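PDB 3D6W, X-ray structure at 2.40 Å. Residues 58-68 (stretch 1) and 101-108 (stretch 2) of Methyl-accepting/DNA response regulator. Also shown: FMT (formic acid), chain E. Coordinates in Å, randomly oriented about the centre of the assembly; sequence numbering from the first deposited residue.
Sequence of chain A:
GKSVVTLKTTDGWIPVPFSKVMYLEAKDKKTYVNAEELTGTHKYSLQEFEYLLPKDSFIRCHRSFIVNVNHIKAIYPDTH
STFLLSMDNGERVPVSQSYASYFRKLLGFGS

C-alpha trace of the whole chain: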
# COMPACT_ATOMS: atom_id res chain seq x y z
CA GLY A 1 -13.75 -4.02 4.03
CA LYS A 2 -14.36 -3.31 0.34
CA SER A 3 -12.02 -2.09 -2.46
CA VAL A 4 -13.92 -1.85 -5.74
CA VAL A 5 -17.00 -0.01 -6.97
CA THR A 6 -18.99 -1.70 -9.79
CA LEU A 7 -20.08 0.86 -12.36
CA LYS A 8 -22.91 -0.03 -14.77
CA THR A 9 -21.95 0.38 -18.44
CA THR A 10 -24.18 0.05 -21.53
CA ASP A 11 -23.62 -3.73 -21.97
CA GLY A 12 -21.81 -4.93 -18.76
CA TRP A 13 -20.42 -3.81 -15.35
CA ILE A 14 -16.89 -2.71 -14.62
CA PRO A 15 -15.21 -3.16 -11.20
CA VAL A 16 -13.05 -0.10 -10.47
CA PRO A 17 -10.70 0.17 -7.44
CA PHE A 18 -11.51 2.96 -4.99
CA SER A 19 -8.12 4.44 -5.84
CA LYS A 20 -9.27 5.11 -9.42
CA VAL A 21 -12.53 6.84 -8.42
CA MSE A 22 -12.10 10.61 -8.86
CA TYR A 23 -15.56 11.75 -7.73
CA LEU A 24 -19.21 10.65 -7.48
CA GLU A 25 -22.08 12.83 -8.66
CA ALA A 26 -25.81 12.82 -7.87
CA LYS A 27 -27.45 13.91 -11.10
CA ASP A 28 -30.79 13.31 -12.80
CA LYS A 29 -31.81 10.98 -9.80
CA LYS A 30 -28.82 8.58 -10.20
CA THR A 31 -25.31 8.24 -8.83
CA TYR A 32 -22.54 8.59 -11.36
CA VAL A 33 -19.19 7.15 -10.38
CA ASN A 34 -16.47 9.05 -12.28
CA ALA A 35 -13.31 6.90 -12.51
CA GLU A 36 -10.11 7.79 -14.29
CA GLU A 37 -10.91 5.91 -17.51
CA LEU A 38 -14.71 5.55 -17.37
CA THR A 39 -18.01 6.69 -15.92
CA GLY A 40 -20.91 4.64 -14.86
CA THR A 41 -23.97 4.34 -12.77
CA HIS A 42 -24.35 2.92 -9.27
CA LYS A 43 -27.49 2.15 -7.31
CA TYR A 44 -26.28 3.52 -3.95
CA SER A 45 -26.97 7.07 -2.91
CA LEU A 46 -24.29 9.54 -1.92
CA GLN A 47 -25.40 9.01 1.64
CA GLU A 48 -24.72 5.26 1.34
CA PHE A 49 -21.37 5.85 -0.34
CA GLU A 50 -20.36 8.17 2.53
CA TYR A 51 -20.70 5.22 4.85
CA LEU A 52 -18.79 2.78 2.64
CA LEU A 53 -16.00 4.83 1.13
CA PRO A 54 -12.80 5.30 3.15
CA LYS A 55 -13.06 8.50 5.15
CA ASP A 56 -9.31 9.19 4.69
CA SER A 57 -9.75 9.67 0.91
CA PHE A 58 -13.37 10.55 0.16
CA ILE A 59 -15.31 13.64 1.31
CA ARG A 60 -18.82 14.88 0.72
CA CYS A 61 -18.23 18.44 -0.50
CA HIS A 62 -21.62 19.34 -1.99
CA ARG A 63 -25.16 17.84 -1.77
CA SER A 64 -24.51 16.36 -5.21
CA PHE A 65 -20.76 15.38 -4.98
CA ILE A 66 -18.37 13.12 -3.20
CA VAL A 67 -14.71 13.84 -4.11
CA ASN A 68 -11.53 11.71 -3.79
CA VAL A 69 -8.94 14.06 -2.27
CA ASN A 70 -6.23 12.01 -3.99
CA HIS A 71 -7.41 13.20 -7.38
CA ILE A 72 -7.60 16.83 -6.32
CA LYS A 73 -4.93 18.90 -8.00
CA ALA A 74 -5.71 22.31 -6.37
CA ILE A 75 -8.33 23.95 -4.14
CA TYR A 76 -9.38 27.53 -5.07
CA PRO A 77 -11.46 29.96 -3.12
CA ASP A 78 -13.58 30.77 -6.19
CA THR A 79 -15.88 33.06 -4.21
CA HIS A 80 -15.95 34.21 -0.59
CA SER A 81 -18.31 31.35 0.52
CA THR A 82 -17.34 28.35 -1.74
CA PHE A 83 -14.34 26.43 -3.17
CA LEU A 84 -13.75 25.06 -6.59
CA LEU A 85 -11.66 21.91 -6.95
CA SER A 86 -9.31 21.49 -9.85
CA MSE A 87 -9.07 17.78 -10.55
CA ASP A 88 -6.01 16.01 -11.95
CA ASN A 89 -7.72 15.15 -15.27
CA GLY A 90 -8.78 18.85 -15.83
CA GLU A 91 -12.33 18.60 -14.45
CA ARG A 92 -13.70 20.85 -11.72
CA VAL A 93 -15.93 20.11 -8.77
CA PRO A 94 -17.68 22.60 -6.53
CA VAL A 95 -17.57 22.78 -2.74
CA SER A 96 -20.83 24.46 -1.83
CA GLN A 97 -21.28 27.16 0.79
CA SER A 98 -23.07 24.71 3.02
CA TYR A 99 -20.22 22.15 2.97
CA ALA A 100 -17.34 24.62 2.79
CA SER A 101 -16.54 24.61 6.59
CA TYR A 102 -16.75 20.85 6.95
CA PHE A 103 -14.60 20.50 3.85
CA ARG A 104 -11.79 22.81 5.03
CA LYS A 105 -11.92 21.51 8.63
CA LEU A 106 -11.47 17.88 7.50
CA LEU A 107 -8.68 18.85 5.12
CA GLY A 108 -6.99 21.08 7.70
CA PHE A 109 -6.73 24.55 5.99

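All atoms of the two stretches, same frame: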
# COMPACT_ATOMS: atom_id res chain seq x y z
N PHE A 58 -12.12 10.06 0.74
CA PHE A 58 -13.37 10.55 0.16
C PHE A 58 -14.03 11.55 1.09
O PHE A 58 -14.03 11.38 2.27
CB PHE A 58 -14.28 9.36 -0.17
CG PHE A 58 -13.73 8.49 -1.30
CD1 PHE A 58 -12.91 7.41 -1.03
CD2 PHE A 58 -13.98 8.82 -2.63
CE1 PHE A 58 -12.38 6.63 -2.06
CE2 PHE A 58 -13.46 8.07 -3.65
CZ PHE A 58 -12.65 6.97 -3.37
N ILE A 59 -14.55 12.65 0.54
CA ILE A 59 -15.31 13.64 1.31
C ILE A 59 -16.51 14.16 0.53
O ILE A 59 -16.38 14.61 -0.58
CB ILE A 59 -14.40 14.84 1.79
CG1 ILE A 59 -15.17 15.75 2.77
CG2 ILE A 59 -13.94 15.70 0.61
CD1 ILE A 59 -14.32 16.70 3.58
N ARG A 60 -17.68 14.09 1.14
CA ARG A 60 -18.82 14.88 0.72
C ARG A 60 -18.52 16.39 0.79
O ARG A 60 -18.28 16.95 1.85
CB ARG A 60 -20.05 14.57 1.58
CG ARG A 60 -21.34 15.08 0.98
CD ARG A 60 -21.90 14.14 -0.06
NE ARG A 60 -23.27 14.48 -0.41
CZ ARG A 60 -24.37 14.03 0.19
NH1 ARG A 60 -24.31 13.16 1.19
NH2 ARG A 60 -25.56 14.40 -0.26
N CYS A 61 -18.57 17.03 -0.38
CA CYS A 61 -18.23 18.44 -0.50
C CYS A 61 -19.36 19.30 -1.04
O CYS A 61 -19.21 20.51 -1.17
CB CYS A 61 -16.98 18.58 -1.36
SG CYS A 61 -17.16 18.07 -3.05
N HIS A 62 -20.50 18.69 -1.32
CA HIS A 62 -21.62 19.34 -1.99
C HIS A 62 -22.73 18.32 -1.88
O HIS A 62 -22.44 17.14 -1.83
CB HIS A 62 -21.22 19.56 -3.45
CG HIS A 62 -22.17 20.39 -4.24
ND1 HIS A 62 -23.40 19.93 -4.66
CD2 HIS A 62 -22.04 21.63 -4.77
CE1 HIS A 62 -23.99 20.85 -5.40
NE2 HIS A 62 -23.18 21.89 -5.50
N ARG A 63 -24.00 18.75 -1.84
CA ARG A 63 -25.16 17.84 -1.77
C ARG A 63 -25.22 16.86 -2.92
O ARG A 63 -25.89 15.84 -2.83
CB ARG A 63 -26.50 18.61 -1.67
CG ARG A 63 -26.88 19.44 -2.91
CD ARG A 63 -28.36 19.93 -2.89
NE ARG A 63 -28.88 19.73 -4.25
CZ ARG A 63 -29.83 18.87 -4.61
NH1 ARG A 63 -30.50 18.15 -3.73
NH2 ARG A 63 -30.14 18.75 -5.89
N SER A 64 -24.53 17.18 -4.00
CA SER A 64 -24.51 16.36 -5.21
C SER A 64 -23.15 15.69 -5.54
O SER A 64 -23.06 14.98 -6.53
CB SER A 64 -24.94 17.26 -6.40
OG SER A 64 -26.38 17.35 -6.48
N PHE A 65 -22.11 15.89 -4.70
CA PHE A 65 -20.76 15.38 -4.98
C PHE A 65 -20.06 14.78 -3.80
O PHE A 65 -20.06 15.35 -2.70
CB PHE A 65 -19.84 16.49 -5.49
CG PHE A 65 -20.22 17.01 -6.83
CD1 PHE A 65 -21.11 18.07 -6.95
CD2 PHE A 65 -19.70 16.43 -7.99
CE1 PHE A 65 -21.51 18.55 -8.26
CE2 PHE A 65 -20.06 16.89 -9.26
CZ PHE A 65 -20.97 17.96 -9.38
N ILE A 66 -19.43 13.62 -4.05
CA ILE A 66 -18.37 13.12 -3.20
C ILE A 66 -17.04 13.15 -4.01
O ILE A 66 -16.98 12.66 -5.14
CB ILE A 66 -18.63 11.69 -2.67
CG1 ILE A 66 -19.87 11.64 -1.77
CG2 ILE A 66 -17.33 11.14 -1.94
CD1 ILE A 66 -20.30 10.28 -1.44
N VAL A 67 -16.00 13.76 -3.44
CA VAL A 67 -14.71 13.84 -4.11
C VAL A 67 -13.65 12.92 -3.45
O VAL A 67 -13.66 12.67 -2.20
CB VAL A 67 -14.23 15.34 -4.20
CG1 VAL A 67 -13.72 15.87 -2.86
CG2 VAL A 67 -13.13 15.52 -5.30
N ASN A 68 -12.75 12.39 -4.27
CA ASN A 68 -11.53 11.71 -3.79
C ASN A 68 -10.42 12.74 -3.70
O ASN A 68 -9.95 13.22 -4.72
CB ASN A 68 -11.13 10.59 -4.77
CG ASN A 68 -10.05 9.67 -4.24
OD1 ASN A 68 -9.32 10.03 -3.36
ND2 ASN A 68 -9.94 8.49 -4.81
N SER A 101 -17.25 24.71 5.28
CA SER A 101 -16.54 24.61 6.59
C SER A 101 -16.11 23.22 6.95
O SER A 101 -15.00 23.02 7.43
CB SER A 101 -17.36 25.16 7.75
OG SER A 101 -17.64 26.53 7.50
N TYR A 102 -17.01 22.27 6.74
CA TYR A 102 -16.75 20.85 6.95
C TYR A 102 -15.60 20.46 6.04
O TYR A 102 -14.63 19.88 6.49
CB TYR A 102 -18.04 20.04 6.68
CG TYR A 102 -17.92 18.54 6.61
CD1 TYR A 102 -17.88 17.76 7.75
CD2 TYR A 102 -17.91 17.90 5.36
CE1 TYR A 102 -17.78 16.36 7.64
CE2 TYR A 102 -17.82 16.53 5.24
CZ TYR A 102 -17.77 15.76 6.36
OH TYR A 102 -17.67 14.39 6.17
N PHE A 103 -15.67 20.86 4.77
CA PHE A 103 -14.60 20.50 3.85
C PHE A 103 -13.24 21.00 4.36
O PHE A 103 -12.32 20.23 4.47
CB PHE A 103 -14.91 21.03 2.44
CG PHE A 103 -13.90 20.65 1.40
CD1 PHE A 103 -13.95 19.39 0.78
CD2 PHE A 103 -12.88 21.51 1.06
CE1 PHE A 103 -13.05 19.04 -0.18
CE2 PHE A 103 -11.95 21.17 0.11
CZ PHE A 103 -12.04 19.94 -0.53
N ARG A 104 -13.10 22.28 4.65
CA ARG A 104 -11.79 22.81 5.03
C ARG A 104 -11.30 22.32 6.39
O ARG A 104 -10.10 22.15 6.60
CB ARG A 104 -11.77 24.34 4.96
CG ARG A 104 -12.35 25.04 6.15
CD ARG A 104 -12.38 26.54 5.97
NE ARG A 104 -11.05 27.05 5.66
CZ ARG A 104 -10.79 28.20 5.04
NH1 ARG A 104 -11.75 29.01 4.64
NH2 ARG A 104 -9.54 28.52 4.78
N LYS A 105 -12.24 22.07 7.31
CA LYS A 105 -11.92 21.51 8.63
C LYS A 105 -11.29 20.10 8.51
O LYS A 105 -10.25 19.82 9.10
CB LYS A 105 -13.16 21.47 9.54
CG LYS A 105 -13.27 22.65 10.52
CD LYS A 105 -14.73 22.78 11.11
CE LYS A 105 -14.87 23.67 12.42
NZ LYS A 105 -14.74 22.92 13.77
N LEU A 106 -11.94 19.23 7.74
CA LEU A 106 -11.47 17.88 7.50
C LEU A 106 -10.15 17.83 6.78
O LEU A 106 -9.38 16.91 6.98
CB LEU A 106 -12.53 17.05 6.74
CG LEU A 106 -13.35 16.21 7.71
CD1 LEU A 106 -13.87 17.04 8.93
CD2 LEU A 106 -14.51 15.50 7.06
N LEU A 107 -9.90 18.81 5.92
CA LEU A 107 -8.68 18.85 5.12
C LEU A 107 -7.59 19.69 5.81
O LEU A 107 -6.44 19.70 5.38
CB LEU A 107 -8.98 19.35 3.69
CG LEU A 107 -9.29 18.24 2.68
CD1 LEU A 107 -10.74 17.77 2.71
CD2 LEU A 107 -8.98 18.69 1.30
N GLY A 108 -7.95 20.40 6.86
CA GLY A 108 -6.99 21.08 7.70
C GLY A 108 -6.42 22.39 7.20
O GLY A 108 -5.25 22.65 7.49
C FMT E . -25.63 22.12 -1.05
O1 FMT E . -25.64 23.36 -0.90
O2 FMT E . -24.54 21.51 -1.04
O HOH W 1 -17.81 13.05 4.05

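Stretch 1 is a hairpin, strands 58-62 and 65-68 joined by a type I turn from His 62 to Phe 65, and the helix of stretch 2 packs against it. The axes of strand 58-62 and the helix approach to 8.4 Å with their N-to-C directions 153° apart, so the two run roughly antiparallel. The contact buries 274 Å², both sides summed. No direct hydrogen bond crosses it; the evidence is for apolar packing supplemented by one water.

Phe 58 lies outside the contact, its side chain out of reach of the helix. Ile 59 is the centre of the packing: its CA-to-CB bond points toward the helix, and 95 Å² of the residue is covered, the largest share of any residue here. With both chi angles t, the side chain meets four residues. The closest pairs are CG1 to Tyr 102 CE2 (3.7 Å), CG2 to Phe 103 CE1 at the ring edge (3.5 Å), and CD1 to Leu 106 CB (3.6 Å) and Leu 107 CD1 (3.8 Å). A branched aliphatic chain suits a site that must fill space in several directions without polar partners. Its backbone is held by the paired bonds Ile 59 N to Val 67 O (2.9 Å) and Val 67 N to Ile 59 O (3.0 Å).

Arg 60 contributes through its backbone. Its O sits near the plane of the Tyr 102 ring, 3.4 Å from CE2, while water 1 accepts from Arg 60 N at 3.1 Å and lies 2.5 Å from Tyr 102 OH, bridging strand and helix. The tyrosine thus offers carbon to Ile 59 and a hydroxyl to the water. The arginine side chain leads away from the helix and braces the turn: NE donates to His 62 O (3.1 Å) and NH2 to Arg 63 O (3.0 Å).

Cys 61, whose CA is 6.0 Å from that of Phe 103, is buried and small; its CB lies 3.8 Å from Phe 103 CD1. The turn itself stays clear of the helix. There Ser 64 N donates to His 62 ND1 (3.0 Å), and Arg 63 N donates to O2 of the formic acid (2.9 Å), probably a crystallisation component.

On the return strand, Val 67 points toward the helix and places CG1 4.2 Å from Phe 103 CE1, at the ring edge. Phe 103, with chi1 t, starts sideways but its end comes nearer, allowing one buried ring to touch Ile 59, Cys 61 and Val 67 and so engage both strands.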